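Local coordinates for glycosyl hydrolase family 10 (Bacteroides intestinalis DSM 17393, PDB 4QPW), which binds xylo-oligosaccharides such as xylohexaose through this carbohydrate-binding module, part of a larger enzyme that probably hydrolyses glycosidic bonds in xylan, at residues Y6-Y10 against S11-Y15. Residues are numbered along the deposited sequence; the frame is centred on the assembly and turned at random.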
loop_
_atom_site.group_PDB
_atom_site.type_symbol
_atom_site.label_atom_id
_atom_site.label_comp_id
_atom_site.label_asym_id
_atom_site.label_seq_id
_atom_site.Cartn_x
_atom_site.Cartn_y
_atom_site.Cartn_z
ATOM N N TYR A 6 -4.418 13.302 -5.038
ATOM C CA TYR A 6 -4.442 12.031 -5.797
ATOM C C TYR A 6 -5.294 11.048 -5.067
ATOM O O TYR A 6 -5.180 10.935 -3.792
ATOM C CB TYR A 6 -3.032 11.495 -5.933
ATOM C CG TYR A 6 -2.854 10.135 -6.536
ATOM C CD1 TYR A 6 -3.081 9.013 -5.820
ATOM C CD2 TYR A 6 -2.428 9.958 -7.866
ATOM C CE1 TYR A 6 -2.980 7.734 -6.387
ATOM C CE2 TYR A 6 -2.232 8.685 -8.412
ATOM C CZ TYR A 6 -2.526 7.591 -7.674
ATOM O OH TYR A 6 -2.363 6.306 -8.157
ATOM N N GLU A 7 -6.068 10.269 -5.751
ATOM C CA GLU A 7 -6.769 9.125 -5.136
ATOM C C GLU A 7 -6.785 7.977 -6.118
ATOM O O GLU A 7 -7.072 8.152 -7.342
ATOM C CB GLU A 7 -8.187 9.480 -4.803
ATOM C CG GLU A 7 -9.173 8.397 -4.442
ATOM C CD GLU A 7 -10.556 8.981 -4.546
ATOM O OE1 GLU A 7 -10.954 9.496 -3.543
ATOM O OE2 GLU A 7 -11.166 9.006 -5.602
ATOM N N ILE A 8 -6.675 6.781 -5.626
ATOM C CA ILE A 8 -7.072 5.472 -6.386
ATOM C C ILE A 8 -8.037 4.822 -5.409
ATOM O O ILE A 8 -7.728 4.597 -4.189
ATOM C CB ILE A 8 -5.872 4.637 -6.720
ATOM C CG1 ILE A 8 -6.208 3.443 -7.620
ATOM C CG2 ILE A 8 -4.951 4.213 -5.593
ATOM C CD1 ILE A 8 -6.515 3.859 -9.048
ATOM N N ASP A 9 -9.252 4.514 -5.851
ATOM C CA ASP A 9 -10.303 3.975 -5.053
ATOM C C ASP A 9 -10.667 2.586 -5.580
ATOM O O ASP A 9 -11.351 2.429 -6.623
ATOM C CB ASP A 9 -11.500 4.917 -5.019
ATOM C CG ASP A 9 -12.643 4.370 -4.259
ATOM O OD1 ASP A 9 -12.539 3.371 -3.525
ATOM O OD2 ASP A 9 -13.779 4.980 -4.332
ATOM N N TYR A 10 -10.289 1.518 -4.887
ATOM C CA TYR A 10 -10.470 0.145 -5.309
ATOM C C TYR A 10 -11.921 -0.314 -5.106
ATOM O O TYR A 10 -12.302 -1.400 -5.591
ATOM C CB TYR A 10 -9.523 -0.804 -4.643
ATOM C CG TYR A 10 -8.077 -0.499 -5.007
ATOM C CD1 TYR A 10 -7.602 -0.700 -6.303
ATOM C CD2 TYR A 10 -7.196 -0.019 -4.074
ATOM C CE1 TYR A 10 -6.325 -0.411 -6.630
ATOM C CE2 TYR A 10 -5.872 0.272 -4.427
ATOM C CZ TYR A 10 -5.428 0.078 -5.717
ATOM O OH TYR A 10 -4.127 0.314 -6.073
ATOM N N SER A 11 -12.755 0.550 -4.522
ATOM C CA SER A 11 -14.204 0.328 -4.434
ATOM C C SER A 11 -14.660 0.060 -5.793
ATOM O O SER A 11 -15.628 -0.770 -5.949
ATOM C CB SER A 11 -14.984 1.570 -3.845
ATOM O OG SER A 11 -14.459 2.045 -2.522
ATOM N N THR A 12 -14.202 0.769 -6.817
ATOM C CA THR A 12 -14.486 0.606 -8.175
ATOM C C THR A 12 -13.282 0.292 -9.085
ATOM O O THR A 12 -13.491 -0.494 -10.030
ATOM C CB THR A 12 -15.210 1.839 -8.743
ATOM O OG1 THR A 12 -14.380 3.009 -8.618
ATOM C CG2 THR A 12 -16.571 2.128 -7.940
ATOM N N ALA A 13 -12.088 0.895 -8.921
ATOM C CA ALA A 13 -10.930 0.674 -9.801
ATOM C C ALA A 13 -10.431 -0.731 -9.801
ATOM O O ALA A 13 -10.413 -1.370 -8.726
ATOM C CB ALA A 13 -9.751 1.552 -9.356
ATOM N N GLY A 14 -9.982 -1.251 -10.933
ATOM C CA GLY A 14 -9.210 -2.482 -10.964
ATOM C C GLY A 14 -7.767 -2.266 -10.573
ATOM O O GLY A 14 -7.433 -1.178 -10.045
ATOM N N TYR A 15 -6.959 -3.259 -10.767
ATOM C CA TYR A 15 -5.575 -3.240 -10.391
ATOM C C TYR A 15 -4.655 -3.552 -11.526
ATOM O O TYR A 15 -4.713 -4.670 -12.098
ATOM C CB TYR A 15 -5.274 -4.199 -9.196
ATOM C CG TYR A 15 -3.885 -4.111 -8.663
ATOM C CD1 TYR A 15 -3.485 -3.000 -7.926
ATOM C CD2 TYR A 15 -2.949 -5.057 -8.903
ATOM C CE1 TYR A 15 -2.209 -2.874 -7.385
ATOM C CE2 TYR A 15 -1.682 -4.962 -8.413
ATOM C CZ TYR A 15 -1.296 -3.871 -7.649
ATOM O OH TYR A 15 0.012 -3.842 -7.170
HETATM O O HOH W 1 -14.645 5.424 -6.942
#
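Tyr-10 presents the edge of its ring, rather than a face, to the backbone of the loop: the carbonyl oxygens of Ala-13 and Gly-14 both lie near the ring plane, with CE1 3.7 Å from Gly-14 O. Farther along, the Tyr-10 and Tyr-15 side chains cross obliquely. Tyr-10 OH sits in the plane of the Tyr-15 ring, at its edge, 3.9 Å from Tyr-15 CD1. The two hydroxyls are bonded elsewhere, to the carbonyls of Thr-58 and His-57 respectively, while Leu-40 touches both side chains. On the strand side of the turn, Ile-8 packs the end of its longer branch, CD1, against Ala-13 CB at 4.0 Å.

The flat group at the other end is the carboxylate of Asp-9, with CG opposite the backbone N about CA-CB (chi1 177°), which brings OD1 within reach of Ser-11. Ser-11 OG donates to the syn lone pair of Asp-9 OD1 at 2.5 Å. Ser-11 N stands above the carboxylate plane, 3.0 Å from Asp-9 OD1, completing an Asx turn. Asp-9 O in turn accepts Ala-13 N at 2.9 Å, nearly straight at 164°, which closes an alpha-turn, and a weak bond from Thr-12 N. A water molecule links Asp-9 OD2 to Thr-12 OG1.

Together these bonds bend the chain roughly at a right angle where strand 3-9, paired antiparallel with strand 130-141, ends, and direct it toward strand 19-21 of the other sheet. Lys-33 NZ ties the turn further by bonding the carbonyl oxygens of Tyr-10 and Ala-13. The turn lies at the surface and does not touch the sugar: the Tyr-15 side chain is about 13 Å from a bound xylose. Two donors on OD1 and a water donating to OD2 are consistent with an ionised Asp-9 whose carboxylate helps to hold the turn.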